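Local coordinates for acyl-coenzyme A oxidase acox-1.1 (Caenorhabditis elegans, PDB 5K3H), which catalyses the first step of peroxisomal beta-oxidation, using FAD and oxygen to desaturate acyl-CoA thioesters to (2E)-enoyl-CoAs with release of hydrogen peroxide, at residues I34-T48 against L615-S627. Sequence-based numbering, arbitrary orientation.
Sequences IYGGEMRARRRREIT and LDSWEFSDRELRS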
# COMPACT_ATOMS: atom_id res chain seq x y z
N ILE B 34 0.07 -28.26 1.52
CA ILE B 34 0.41 -26.92 2.00
C ILE B 34 0.99 -26.96 3.40
O ILE B 34 1.94 -26.23 3.72
CB ILE B 34 -0.82 -25.98 1.94
CG1 ILE B 34 -1.24 -25.66 0.50
CG2 ILE B 34 -0.58 -24.69 2.74
CD1 ILE B 34 -2.57 -24.99 0.42
N TYR B 35 0.41 -27.76 4.29
CA TYR B 35 0.77 -27.68 5.70
C TYR B 35 1.71 -28.80 6.14
O TYR B 35 1.98 -28.95 7.34
CB TYR B 35 -0.49 -27.66 6.58
CG TYR B 35 -1.31 -26.39 6.41
CD1 TYR B 35 -0.79 -25.16 6.81
CD2 TYR B 35 -2.57 -26.42 5.81
CE1 TYR B 35 -1.51 -23.98 6.64
CE2 TYR B 35 -3.31 -25.23 5.64
CZ TYR B 35 -2.76 -24.02 6.06
OH TYR B 35 -3.46 -22.86 5.91
N GLY B 36 2.23 -29.58 5.19
CA GLY B 36 3.24 -30.57 5.50
C GLY B 36 2.76 -31.90 6.05
O GLY B 36 3.44 -32.50 6.88
N GLY B 37 1.60 -32.37 5.62
CA GLY B 37 1.15 -33.71 5.96
C GLY B 37 -0.34 -33.75 6.22
O GLY B 37 -0.97 -32.76 6.62
N GLU B 38 -0.94 -34.92 5.99
CA GLU B 38 -2.38 -35.07 6.17
C GLU B 38 -2.79 -34.82 7.63
O GLU B 38 -3.87 -34.27 7.89
CB GLU B 38 -2.83 -36.44 5.67
CG GLU B 38 -3.88 -37.12 6.54
CD GLU B 38 -5.29 -36.58 6.33
OE1 GLU B 38 -5.50 -35.81 5.36
OE2 GLU B 38 -6.19 -36.94 7.14
N MET B 39 -1.94 -35.19 8.59
CA MET B 39 -2.33 -34.99 9.98
C MET B 39 -2.27 -33.51 10.34
O MET B 39 -3.16 -33.00 11.05
CB MET B 39 -1.46 -35.82 10.92
CG MET B 39 -2.13 -36.21 12.23
SD MET B 39 -3.63 -37.21 11.96
CE MET B 39 -4.30 -37.23 13.64
N ARG B 40 -1.25 -32.79 9.87
CA ARG B 40 -1.14 -31.39 10.24
C ARG B 40 -2.32 -30.62 9.69
O ARG B 40 -2.85 -29.72 10.35
CB ARG B 40 0.17 -30.77 9.73
CG ARG B 40 1.42 -31.50 10.15
CD ARG B 40 2.56 -30.56 10.50
NE ARG B 40 2.45 -30.15 11.90
CZ ARG B 40 1.84 -29.05 12.36
NH1 ARG B 40 1.27 -28.19 11.52
NH2 ARG B 40 1.81 -28.83 13.68
N ALA B 41 -2.75 -30.96 8.47
CA ALA B 41 -3.91 -30.30 7.87
C ALA B 41 -5.20 -30.64 8.62
O ALA B 41 -5.97 -29.75 8.98
CB ALA B 41 -4.03 -30.69 6.40
N ARG B 42 -5.43 -31.93 8.88
CA ARG B 42 -6.64 -32.34 9.59
C ARG B 42 -6.72 -31.73 10.98
O ARG B 42 -7.80 -31.36 11.45
CB ARG B 42 -6.73 -33.87 9.67
CG ARG B 42 -8.07 -34.31 10.21
CD ARG B 42 -8.08 -35.72 10.71
NE ARG B 42 -7.37 -36.62 9.81
CZ ARG B 42 -6.78 -37.75 10.20
NH1 ARG B 42 -6.83 -38.11 11.48
NH2 ARG B 42 -6.16 -38.51 9.32
N ARG B 43 -5.58 -31.62 11.67
CA ARG B 43 -5.64 -31.05 13.01
C ARG B 43 -6.13 -29.61 12.97
O ARG B 43 -6.82 -29.16 13.90
CB ARG B 43 -4.27 -31.16 13.69
CG ARG B 43 -3.93 -32.58 14.22
CD ARG B 43 -4.86 -32.94 15.36
NE ARG B 43 -4.78 -31.99 16.47
CZ ARG B 43 -5.85 -31.52 17.12
NH1 ARG B 43 -7.06 -31.90 16.76
NH2 ARG B 43 -5.70 -30.66 18.13
N ARG B 44 -5.78 -28.87 11.92
CA ARG B 44 -6.34 -27.52 11.74
C ARG B 44 -7.86 -27.55 11.68
O ARG B 44 -8.54 -26.72 12.30
CB ARG B 44 -5.76 -26.86 10.49
CG ARG B 44 -4.27 -26.50 10.56
CD ARG B 44 -3.81 -25.76 9.32
NE ARG B 44 -4.31 -24.40 9.22
CZ ARG B 44 -5.43 -24.06 8.58
NH1 ARG B 44 -6.17 -24.98 7.98
NH2 ARG B 44 -5.82 -22.79 8.52
N ARG B 45 -8.41 -28.48 10.90
CA ARG B 45 -9.86 -28.56 10.78
C ARG B 45 -10.50 -28.97 12.09
O ARG B 45 -11.58 -28.46 12.43
CB ARG B 45 -10.25 -29.53 9.66
CG ARG B 45 -9.67 -29.08 8.32
CD ARG B 45 -10.30 -29.75 7.13
NE ARG B 45 -10.02 -31.19 7.08
CZ ARG B 45 -8.91 -31.71 6.58
NH1 ARG B 45 -7.95 -30.92 6.11
NH2 ARG B 45 -8.75 -33.02 6.57
N GLU B 46 -9.85 -29.87 12.86
CA GLU B 46 -10.38 -30.28 14.16
C GLU B 46 -10.33 -29.14 15.16
O GLU B 46 -11.28 -28.94 15.92
CB GLU B 46 -9.61 -31.48 14.69
CG GLU B 46 -9.76 -32.73 13.87
CD GLU B 46 -8.97 -33.91 14.41
OE1 GLU B 46 -8.24 -33.74 15.40
OE2 GLU B 46 -9.03 -35.02 13.82
N ILE B 47 -9.22 -28.40 15.18
CA ILE B 47 -9.09 -27.23 16.05
C ILE B 47 -10.18 -26.21 15.74
O ILE B 47 -10.80 -25.63 16.65
CB ILE B 47 -7.69 -26.61 15.91
CG1 ILE B 47 -6.62 -27.51 16.51
CG2 ILE B 47 -7.66 -25.22 16.50
CD1 ILE B 47 -5.22 -27.13 16.04
N THR B 48 -10.40 -25.93 14.45
CA THR B 48 -11.43 -24.99 14.04
C THR B 48 -12.80 -25.44 14.51
O THR B 48 -13.58 -24.64 15.04
CB THR B 48 -11.37 -24.82 12.51
OG1 THR B 48 -10.14 -24.20 12.17
CG2 THR B 48 -12.53 -23.99 11.96
N LEU B 615 -7.26 -21.70 -3.45
CA LEU B 615 -7.28 -20.86 -2.27
C LEU B 615 -8.09 -21.48 -1.14
O LEU B 615 -7.71 -21.33 0.02
CB LEU B 615 -7.82 -19.48 -2.63
CG LEU B 615 -6.92 -18.72 -3.60
CD1 LEU B 615 -7.72 -17.61 -4.26
CD2 LEU B 615 -5.67 -18.17 -2.89
N ASP B 616 -9.19 -22.18 -1.46
CA ASP B 616 -9.91 -22.94 -0.44
C ASP B 616 -9.01 -23.96 0.25
O ASP B 616 -9.26 -24.32 1.40
CB ASP B 616 -11.09 -23.71 -1.02
CG ASP B 616 -12.26 -22.84 -1.34
OD1 ASP B 616 -12.42 -21.75 -0.73
OD2 ASP B 616 -13.09 -23.30 -2.19
N SER B 617 -8.01 -24.49 -0.46
CA SER B 617 -7.16 -25.52 0.11
C SER B 617 -6.36 -25.03 1.31
O SER B 617 -5.83 -25.86 2.06
CB SER B 617 -6.23 -26.10 -0.95
OG SER B 617 -6.97 -26.76 -1.97
N TRP B 618 -6.22 -23.72 1.49
CA TRP B 618 -5.58 -23.23 2.71
C TRP B 618 -6.49 -23.34 3.93
O TRP B 618 -6.01 -23.18 5.06
CB TRP B 618 -5.14 -21.79 2.50
CG TRP B 618 -4.06 -21.71 1.53
CD1 TRP B 618 -4.15 -21.92 0.19
CD2 TRP B 618 -2.70 -21.38 1.80
NE1 TRP B 618 -2.92 -21.76 -0.40
CE2 TRP B 618 -2.01 -21.42 0.57
CE3 TRP B 618 -2.00 -21.04 2.95
CZ2 TRP B 618 -0.66 -21.13 0.47
CZ3 TRP B 618 -0.64 -20.76 2.85
CH2 TRP B 618 0.01 -20.81 1.61
N GLU B 619 -7.78 -23.56 3.70
CA GLU B 619 -8.78 -23.88 4.71
C GLU B 619 -8.77 -22.88 5.87
O GLU B 619 -8.46 -23.21 7.01
CB GLU B 619 -8.59 -25.33 5.16
CG GLU B 619 -8.89 -26.27 4.01
CD GLU B 619 -8.89 -27.69 4.42
OE1 GLU B 619 -8.09 -28.05 5.31
OE2 GLU B 619 -9.71 -28.45 3.87
N PHE B 620 -9.13 -21.64 5.52
CA PHE B 620 -9.36 -20.57 6.50
C PHE B 620 -10.85 -20.45 6.79
O PHE B 620 -11.64 -20.17 5.88
CB PHE B 620 -8.83 -19.23 6.00
CG PHE B 620 -7.39 -19.25 5.63
CD1 PHE B 620 -6.43 -19.75 6.51
CD2 PHE B 620 -6.98 -18.74 4.42
CE1 PHE B 620 -5.10 -19.76 6.18
CE2 PHE B 620 -5.64 -18.76 4.08
CZ PHE B 620 -4.71 -19.27 4.97
N SER B 621 -11.23 -20.63 8.05
CA SER B 621 -12.60 -20.38 8.45
C SER B 621 -12.89 -18.88 8.43
O SER B 621 -11.98 -18.05 8.42
CB SER B 621 -12.85 -20.95 9.85
OG SER B 621 -12.15 -20.20 10.82
N ASP B 622 -14.19 -18.54 8.41
CA ASP B 622 -14.60 -17.14 8.51
C ASP B 622 -14.12 -16.52 9.81
O ASP B 622 -13.71 -15.35 9.83
CB ASP B 622 -16.12 -17.02 8.40
CG ASP B 622 -16.60 -17.07 6.99
OD1 ASP B 622 -15.72 -16.92 6.11
OD2 ASP B 622 -17.82 -17.28 6.76
N ARG B 623 -14.15 -17.29 10.90
CA ARG B 623 -13.67 -16.75 12.16
C ARG B 623 -12.19 -16.36 12.06
O ARG B 623 -11.76 -15.40 12.71
CB ARG B 623 -13.89 -17.75 13.30
CG ARG B 623 -15.38 -17.87 13.79
CD ARG B 623 -15.51 -18.61 15.13
NE ARG B 623 -14.47 -19.64 15.20
CZ ARG B 623 -14.57 -20.86 14.67
NH1 ARG B 623 -15.68 -21.23 14.04
NH2 ARG B 623 -13.55 -21.71 14.78
N GLU B 624 -11.41 -17.06 11.24
CA GLU B 624 -10.02 -16.66 11.05
C GLU B 624 -9.88 -15.53 10.04
O GLU B 624 -9.13 -14.56 10.28
CB GLU B 624 -9.17 -17.85 10.62
CG GLU B 624 -7.71 -17.52 10.38
CD GLU B 624 -6.88 -18.72 9.94
OE1 GLU B 624 -7.40 -19.84 9.90
OE2 GLU B 624 -5.70 -18.53 9.63
N LEU B 625 -10.56 -15.65 8.90
CA LEU B 625 -10.34 -14.75 7.77
C LEU B 625 -10.81 -13.34 8.06
O LEU B 625 -10.19 -12.37 7.61
CB LEU B 625 -11.04 -15.30 6.52
CG LEU B 625 -10.65 -14.66 5.20
CD1 LEU B 625 -9.17 -14.86 5.03
CD2 LEU B 625 -11.38 -15.27 4.02
N ARG B 626 -11.96 -13.20 8.73
CA ARG B 626 -12.46 -11.93 9.25
C ARG B 626 -12.84 -10.95 8.14
O ARG B 626 -12.73 -9.73 8.32
CB ARG B 626 -11.44 -11.31 10.20
CG ARG B 626 -11.51 -11.94 11.57
CD ARG B 626 -10.35 -11.57 12.47
NE ARG B 626 -10.52 -12.19 13.79
CZ ARG B 626 -9.94 -13.32 14.19
NH1 ARG B 626 -9.13 -13.98 13.37
NH2 ARG B 626 -10.19 -13.79 15.41
N SER B 627 -13.34 -11.45 7.02
CA SER B 627 -13.68 -10.60 5.88
C SER B 627 -15.10 -10.88 5.46
O SER B 627 -15.47 -12.05 5.29
CB SER B 627 -12.74 -10.85 4.70
OG SER B 627 -13.21 -10.22 3.51
O HOH W 1 -6.22 -27.76 6.89
O HOH W 2 -9.61 -24.78 9.32
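The carbonyl oxygen of Glu619 is gripped end-on by Arg44, whose NH1 and NH2 each lie 3.1 Å from Glu619 O; the oxygen sits in the guanidinium plane, while both nitrogens come from the same face of the carbonyl. A water shared with Thr48 OG1 donates a third bond to this oxygen. Arg44 runs extended to CD (chi2 -176°), which lies over one face of the Tyr35 ring, opposite Ile34 CG2; a bend at chi3 (72°) then swings the guanidinium across Tyr35 OH to Glu619 O. Tyr35 OH in turn donates to Trp618 O at 2.7 Å, in the carbonyl plane and on a lone pair, so the last two carbonyls of the type I turn Asp616-Glu619 are both held. Ile34 CD1 lies over the five-membered ring of Trp618, 3.4 Å from its centroid, a CH-pi contact. The carboxylate of Glu619 meets Arg45 in a salt bridge, NH1 to OE1 3.0 Å, on the syn lone pair with the two planes 69° apart; a second water links OE1 to Arg44 NH1 and Ala41 O. Arg44 NH2 also makes a long salt bridge to Glu624 OE1, while Glu624 OE2 is hydrogen-bonded to Tyr308 OH of helix 300-319. At the far end Arg623 NH2 donates to Thr48 O (2.9 Å) and forms a salt bridge with Glu104 OE1; Glu104 OE2 is hydrogen-bonded to Thr48 OG1 and to Ser621 OG, which caps helix 622-625 by accepting from Glu624 N. The contact thus fastens the N-terminal helices to turn 616-619 in the C-terminal helical region, with the positive charge of Arg44 probably offset by the surrounding carbonyls and carboxylates.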